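Local coordinates for protein aeromonas extracellular serine protease (Aeromonas sobria, PDB 3WQB) that cleaves host plasma proteins as a calcium-binding, kexin/furin-like subtilisin-family serine endopeptidase, cutting after paired basic residues of which one is lysine, at residues V74-D79 / T117-I122; G134-A139 / A345-M350. The protein carries 1 engineered substitution. All coordinates share one frame; numbering follows the deposited sequence.

Both contacts belong to the subtilisin domain, and their centres lie 13 Å apart. Interaction 1 sets the helix of 117-122 against strand 73-77 of the parallel sheet and holds Asp78, predicted to be the charge-relay aspartate; interaction 2 packs the loop 134-139 on helix 335-352. Ala336, the engineered residue at the predicted nucleophile position, lies in the first turn of that helix. The two contacts meet where Ile122 O lies 3.0 Å from Ile135 N, a probable hydrogen bond, and where Val74 CG2 packs 4.2 Å from Ala139 CB. The loop thus links the helix that starts at His115 with the helix that carries position 336. The side chain of Ile135 is about 12 Å from a calcium ion.

Interaction 1: V74-D79 / T117-I122; sequences VAVVDD and TSVSGI
Val76 and Val119 meet methyl to methyl, CG1 to CG1 at 3.9 Å, the two side chains lying alongside each other and pointing opposite ways. Val76 points from its strand toward the helix. Its CB already lies 3.8 Å from Ser120 OG, and the fork then spreads around that oxygen, CG2 of Val76 standing 3.5 Å from OG of Ser120. CG1, anti to the backbone N (chi1 177°), also reaches Val119. A branched valine favours the extended strand, while small Ser120 lets the helix come close: Val76 CA and Ser120 CA are 6.8 Å apart. The serine hydroxyl hydrogen-bonds to Gly116 O one turn back, so its polarity is met within the helix although methyls face it.

The other methyl of Val119, CG2, lies 3.7 Å from Asp78 OD2, giving this carboxylate an apolar neighbour. Asp78 OD1 is hydrogen-bonded to His115 ND1, its predicted charge-relay partner, and receives Asp79 N at 2.7 Å, on its anti side and 16° out of the carboxylate plane. Farther on, a water donates to Asp79 OD1 and accepts from Thr117 N, bridging the turn to the helix; OD1 also takes Gly116 N, and OD2 takes His115 N, both amides at the start of helix 115-124.

This is the subtilisin arrangement, with the aspartate just past a strand end and the histidine on the next helix. Strand 73-77 runs between strands 140-144 and 173-179, and helix 115-124 packs on the sheet, with Val119 also touching strand 173-179 and Pro340 of helix 335-352.

Interaction 2: G134-A139 / A345-M350; sequences GIAPRA and AMALLM
The loop reaches the helix with Ile135 opposite Ala345 and Ala136 opposite Leu348, the CA atoms of Ala136 and Leu348 being 5.8 Å apart, before it closes a type I turn from Ala136 to Ala139. The side chain of Ile135 lies roughly perpendicular to that of Leu348. With CG1 turned anti to the carbonyl carbon (chi1 -71°), Ile135 CG2 is left anti to the backbone N and touches Leu348 CD1 at 3.9 Å and Ala345 N at 3.7 Å. Both leucine methyls approach the carbonyl of Ile135, Leu348 CD2 at 3.4 Å from its O, which also takes a hydrogen bond from His63 NE2.

Alanine suits the next position because its single methyl is small enough to lie against two helix residues at once: Ala136 CB is 3.8 Å from Ala347 CB and 4.0 Å from Leu348 CD2. Ala139 adds a looser contact to the same Ala347 methyl. Pro137 fits the turn's second position, where its ring fixes phi.

The loop connects helix 115-124 to edge strand 140-144, completing a beta-alpha-beta unit with strand 73-77, and here joins it to helix 335-352. Every touching residue is buried and the meeting side chains are aliphatic, so the join rests on shape and exclusion of water, while backbone polarity has other partners, as in Ala136 with Ile123.

Interaction 1: V74-D79 / T117-I122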
ATOM      1  N   VAL A  74      17.865  -3.687  -0.824  1.00 11.33           N
ATOM      2  CA  VAL A  74      16.413  -3.735  -0.899  1.00 11.21           C
ATOM      3  C   VAL A  74      15.891  -5.026  -0.269  1.00 10.43           C
ATOM      4  O   VAL A  74      16.344  -6.120  -0.625  1.00 11.26           O
ATOM      5  CB  VAL A  74      15.917  -3.658  -2.366  1.00 11.02           C
ATOM      6  CG1 VAL A  74      14.398  -3.613  -2.412  1.00 11.45           C
ATOM      7  CG2 VAL A  74      16.487  -2.443  -3.089  1.00 12.23           C
ATOM      8  N   ALA A  75      14.929  -4.898   0.651  1.00 10.47           N
ATOM      9  CA  ALA A  75      14.229  -6.056   1.222  1.00 10.28           C
ATOM     10  C   ALA A  75      12.908  -6.276   0.499  1.00 10.18           C
ATOM     11  O   ALA A  75      12.099  -5.354   0.381  1.00 10.72           O
ATOM     12  CB  ALA A  75      13.964  -5.849   2.701  1.00 10.88           C
ATOM     13  N   VAL A  76      12.684  -7.503   0.044  1.00  9.72           N
ATOM     14  CA  VAL A  76      11.422  -7.881  -0.572  1.00  9.69           C
ATOM     15  C   VAL A  76      10.644  -8.720   0.427  1.00  9.69           C
ATOM     16  O   VAL A  76      10.974  -9.885   0.684  1.00  9.88           O
ATOM     17  CB  VAL A  76      11.659  -8.619  -1.904  1.00  9.83           C
ATOM     18  CG1 VAL A  76      10.356  -9.072  -2.513  1.00 10.47           C
ATOM     19  CG2 VAL A  76      12.388  -7.697  -2.873  1.00 11.38           C
ATOM     20  N   VAL A  77       9.641  -8.094   1.031  1.00  8.83           N
ATOM     21  CA  VAL A  77       8.811  -8.728   2.051  1.00  9.30           C
ATOM     22  C   VAL A  77       7.563  -9.218   1.317  1.00  9.20           C
ATOM     23  O   VAL A  77       6.688  -8.444   0.951  1.00  9.89           O
ATOM     24  CB  VAL A  77       8.494  -7.739   3.198  1.00  9.07           C
ATOM     25  CG1 VAL A  77       7.705  -8.424   4.311  1.00 10.04           C
ATOM     26  CG2 VAL A  77       9.789  -7.133   3.751  1.00 10.36           C
ATOM     27  N   ASP A  78       7.512 -10.513   1.048  1.00  9.24           N
ATOM     28  CA  ASP A  78       6.548 -11.015   0.074  1.00  9.40           C
ATOM     29  C   ASP A  78       6.299 -12.513   0.289  1.00  9.98           C
ATOM     30  O   ASP A  78       6.412 -12.991   1.411  1.00 10.15           O
ATOM     31  CB  ASP A  78       7.051 -10.688  -1.343  1.00  9.54           C
ATOM     32  CG  ASP A  78       5.934 -10.468  -2.335  1.00 10.42           C
ATOM     33  OD1 ASP A  78       5.282 -11.458  -2.724  1.00 11.45           O
ATOM     34  OD2 ASP A  78       5.722  -9.307  -2.758  1.00 11.61           O
ATOM     35  N   ASP A  79       5.943 -13.252  -0.763  1.00 10.57           N
ATOM     36  CA  ASP A  79       5.588 -14.664  -0.603  1.00 11.16           C
ATOM     37  C   ASP A  79       6.785 -15.610  -0.669  1.00 11.98           C
ATOM     38  O   ASP A  79       6.639 -16.812  -0.460  1.00 12.84           O
ATOM     39  CB  ASP A  79       4.507 -15.069  -1.616  1.00 11.06           C
ATOM     40  CG  ASP A  79       5.026 -15.150  -3.049  1.00 11.34           C
ATOM     41  OD1 ASP A  79       6.224 -14.876  -3.297  1.00 12.56           O
ATOM     42  OD2 ASP A  79       4.227 -15.525  -3.939  1.00 12.96           O
ATOM     43  N   THR A 117       9.274 -13.450  -6.280  1.00 10.25           N
ATOM     44  CA  THR A 117      10.329 -13.619  -7.266  1.00 10.46           C
ATOM     45  C   THR A 117      10.098 -12.686  -8.454  1.00 10.19           C
ATOM     46  O   THR A 117      11.035 -12.065  -8.967  1.00 10.90           O
ATOM     47  CB  THR A 117      10.431 -15.098  -7.672  1.00 10.18           C
ATOM     48  OG1 THR A 117      10.746 -15.865  -6.503  1.00 10.82           O
ATOM     49  CG2 THR A 117      11.500 -15.329  -8.735  1.00 11.04           C
ATOM     50  N   SER A 118       8.840 -12.560  -8.865  1.00  9.81           N
ATOM     51  CA  SER A 118       8.479 -11.621  -9.932  1.00 10.08           C
ATOM     52  C   SER A 118       8.747 -10.164  -9.528  1.00  9.87           C
ATOM     53  O   SER A 118       9.303  -9.389 -10.301  1.00 10.22           O
ATOM     54  CB  SER A 118       7.019 -11.820 -10.343  1.00 10.38           C
ATOM     55  OG  SER A 118       6.798 -13.112 -10.893  1.00 11.09           O
ATOM     56  N   VAL A 119       8.336  -9.807  -8.315  1.00  9.42           N
ATOM     57  CA  VAL A 119       8.645  -8.497  -7.724  1.00  9.58           C
ATOM     58  C   VAL A 119      10.150  -8.219  -7.753  1.00  9.73           C
ATOM     59  O   VAL A 119      10.592  -7.151  -8.200  1.00 10.17           O
ATOM     60  CB  VAL A 119       8.100  -8.430  -6.265  1.00  9.20           C
ATOM     61  CG1 VAL A 119       8.680  -7.256  -5.482  1.00  9.65           C
ATOM     62  CG2 VAL A 119       6.585  -8.348  -6.271  1.00 10.11           C
ATOM     63  N   SER A 120      10.932  -9.195  -7.282  1.00  9.89           N
ATOM     64  CA  SER A 120      12.369  -9.040  -7.177  1.00 10.23           C
ATOM     65  C   SER A 120      13.043  -8.747  -8.511  1.00 10.31           C
ATOM     66  O   SER A 120      13.938  -7.905  -8.577  1.00 10.45           O
ATOM     67  CB  SER A 120      13.001 -10.261  -6.504  1.00 10.13           C
ATOM     68  OG  SER A 120      12.517 -10.372  -5.176  1.00 11.54           O
ATOM     69  N   GLY A 121      12.590  -9.412  -9.571  1.00 10.35           N
ATOM     70  CA  GLY A 121      13.154  -9.204 -10.898  1.00 10.34           C
ATOM     71  C   GLY A 121      12.894  -7.818 -11.458  1.00  9.94           C
ATOM     72  O   GLY A 121      13.744  -7.255 -12.146  1.00 10.38           O
ATOM     73  N   ILE A 122      11.708  -7.272 -11.189  1.00  9.69           N
ATOM     74  CA  ILE A 122      11.404  -5.910 -11.601  1.00  9.33           C
ATOM     75  C   ILE A 122      12.445  -4.958 -10.995  1.00  9.65           C
ATOM     76  O   ILE A 122      12.945  -4.053 -11.672  1.00 10.44           O
ATOM     77  CB  ILE A 122       9.967  -5.524 -11.218  1.00  9.27           C
ATOM     78  CG1 ILE A 122       8.974  -6.325 -12.067  1.00  9.12           C
ATOM     79  CG2 ILE A 122       9.742  -4.011 -11.352  1.00  9.60           C
ATOM     80  CD1 ILE A 122       7.560  -6.299 -11.521  1.00 10.63           C
TER
HETATM   81  O   HOH W   1       8.196 -15.955  -5.179  1.00 12.79           O

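Interaction 2: G134-A139 / A345-M350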
ATOM      1  N   GLY A 134      16.931  -5.593 -14.572  1.00 10.53           N
ATOM      2  CA  GLY A 134      16.265  -4.881 -13.485  1.00 10.70           C
ATOM      3  C   GLY A 134      16.246  -3.376 -13.698  1.00 10.57           C
ATOM      4  O   GLY A 134      17.070  -2.820 -14.442  1.00 11.46           O
ATOM      5  N   ILE A 135      15.299  -2.708 -13.046  1.00 10.31           N
ATOM      6  CA  ILE A 135      15.305  -1.251 -12.997  1.00 10.23           C
ATOM      7  C   ILE A 135      16.613  -0.758 -12.366  1.00 10.33           C
ATOM      8  O   ILE A 135      17.220   0.206 -12.841  1.00 10.58           O
ATOM      9  CB  ILE A 135      14.114  -0.764 -12.173  1.00  9.40           C
ATOM     10  CG1 ILE A 135      12.819  -0.992 -12.937  1.00  9.04           C
ATOM     11  CG2 ILE A 135      14.237   0.713 -11.800  1.00 10.54           C
ATOM     12  CD1 ILE A 135      11.591  -0.919 -12.036  1.00 10.49           C
ATOM     13  N   ALA A 136      17.030  -1.445 -11.300  1.00 10.45           N
ATOM     14  CA  ALA A 136      18.220  -1.119 -10.526  1.00 10.81           C
ATOM     15  C   ALA A 136      19.043  -2.411 -10.443  1.00 10.90           C
ATOM     16  O   ALA A 136      19.109  -3.060  -9.386  1.00 10.99           O
ATOM     17  CB  ALA A 136      17.827  -0.618  -9.143  1.00 11.30           C
ATOM     18  N   PRO A 137      19.687  -2.793 -11.566  1.00 10.83           N
ATOM     19  CA  PRO A 137      20.282  -4.124 -11.676  1.00 11.73           C
ATOM     20  C   PRO A 137      21.561  -4.323 -10.869  1.00 12.15           C
ATOM     21  O   PRO A 137      22.133  -5.419 -10.881  1.00 12.70           O
ATOM     22  CB  PRO A 137      20.545  -4.268 -13.176  1.00 12.29           C
ATOM     23  CG  PRO A 137      20.765  -2.881 -13.643  1.00 12.30           C
ATOM     24  CD  PRO A 137      19.857  -2.010 -12.805  1.00 10.86           C
ATOM     25  N   ARG A 138      21.999  -3.295 -10.157  1.00 12.56           N
ATOM     26  CA  ARG A 138      23.125  -3.457  -9.240  1.00 13.27           C
ATOM     27  C   ARG A 138      22.712  -3.385  -7.767  1.00 13.13           C
ATOM     28  O   ARG A 138      23.562  -3.472  -6.868  1.00 14.09           O
ATOM     29  CB  ARG A 138      24.254  -2.472  -9.570  1.00 13.94           C
ATOM     30  CG  ARG A 138      24.883  -2.688 -10.949  1.00 15.13           C
ATOM     31  CD  ARG A 138      26.108  -1.805 -11.161  1.00 19.13           C
ATOM     32  NE  ARG A 138      27.161  -2.133 -10.206  1.00 22.17           N
ATOM     33  CZ  ARG A 138      28.153  -1.322  -9.847  1.00 23.77           C
ATOM     34  NH1 ARG A 138      28.260  -0.099 -10.352  1.00 24.84           N
ATOM     35  NH2 ARG A 138      29.040  -1.739  -8.960  1.00 25.53           N
ATOM     36  N   ALA A 139      21.413  -3.234  -7.515  1.00 12.76           N
ATOM     37  CA  ALA A 139      20.908  -3.274  -6.143  1.00 13.14           C
ATOM     38  C   ALA A 139      21.018  -4.698  -5.585  1.00 13.61           C
ATOM     39  O   ALA A 139      21.084  -5.671  -6.351  1.00 15.39           O
ATOM     40  CB  ALA A 139      19.474  -2.764  -6.086  1.00 13.08           C
ATOM     41  N   ALA A 345      13.196   2.600  -8.751  1.00 10.34           N
ATOM     42  CA  ALA A 345      13.427   4.027  -9.003  1.00 10.62           C
ATOM     43  C   ALA A 345      14.147   4.674  -7.816  1.00 10.52           C
ATOM     44  O   ALA A 345      15.108   5.432  -7.985  1.00 10.90           O
ATOM     45  CB  ALA A 345      12.110   4.741  -9.280  1.00 11.30           C
ATOM     46  N   MET A 346      13.663   4.366  -6.615  1.00 10.54           N
ATOM     47  CA  MET A 346      14.280   4.824  -5.387  1.00 11.03           C
ATOM     48  C   MET A 346      15.738   4.370  -5.299  1.00 10.92           C
ATOM     49  O   MET A 346      16.621   5.157  -4.951  1.00 11.10           O
ATOM     50  CB  MET A 346      13.485   4.302  -4.194  1.00 11.76           C
ATOM     51  CG  MET A 346      13.853   4.932  -2.869  1.00 13.47           C
ATOM     52  SD  MET A 346      13.423   6.688  -2.764  1.00 13.23           S
ATOM     53  CE  MET A 346      11.644   6.690  -2.578  1.00 13.77           C
ATOM     54  N   ALA A 347      15.996   3.098  -5.621  1.00 10.47           N
ATOM     55  CA  ALA A 347      17.357   2.573  -5.567  1.00 11.10           C
ATOM     56  C   ALA A 347      18.265   3.302  -6.561  1.00 10.82           C
ATOM     57  O   ALA A 347      19.432   3.579  -6.262  1.00 11.68           O
ATOM     58  CB  ALA A 347      17.373   1.084  -5.825  1.00 11.19           C
ATOM     59  N   LEU A 348      17.740   3.647  -7.726  1.00 10.93           N
ATOM     60  CA  LEU A 348      18.517   4.417  -8.699  1.00 10.80           C
ATOM     61  C   LEU A 348      18.918   5.770  -8.105  1.00 10.70           C
ATOM     62  O   LEU A 348      20.093   6.158  -8.124  1.00 11.20           O
ATOM     63  CB  LEU A 348      17.740   4.613 -10.009  1.00 11.17           C
ATOM     64  CG  LEU A 348      17.507   3.341 -10.831  1.00 10.63           C
ATOM     65  CD1 LEU A 348      16.753   3.651 -12.113  1.00 11.21           C
ATOM     66  CD2 LEU A 348      18.826   2.655 -11.151  1.00 11.75           C
ATOM     67  N   LEU A 349      17.944   6.475  -7.546  1.00 11.28           N
ATOM     68  CA  LEU A 349      18.213   7.788  -6.988  1.00 11.78           C
ATOM     69  C   LEU A 349      19.200   7.709  -5.839  1.00 11.96           C
ATOM     70  O   LEU A 349      20.131   8.508  -5.757  1.00 12.85           O
ATOM     71  CB  LEU A 349      16.919   8.452  -6.527  1.00 12.25           C
ATOM     72  CG  LEU A 349      15.879   8.730  -7.605  1.00 14.12           C
ATOM     73  CD1 LEU A 349      14.714   9.438  -6.981  1.00 15.30           C
ATOM     74  CD2 LEU A 349      16.434   9.520  -8.765  1.00 15.65           C
ATOM     75  N   MET A 350      18.988   6.746  -4.948  1.00 11.78           N
ATOM     76  CA  MET A 350      19.888   6.559  -3.821  1.00 12.35           C
ATOM     77  C   MET A 350      21.304   6.247  -4.275  1.00 12.72           C
ATOM     78  O   MET A 350      22.266   6.708  -3.664  1.00 13.58           O
ATOM     79  CB  MET A 350      19.379   5.455  -2.899  1.00 12.42           C
ATOM     80  CG  MET A 350      18.134   5.823  -2.124  1.00 11.89           C
ATOM     81  SD  MET A 350      17.554   4.391  -1.208  1.00 12.88           S
ATOM     82  CE  MET A 350      16.333   5.175  -0.151  1.00 13.30           C
TER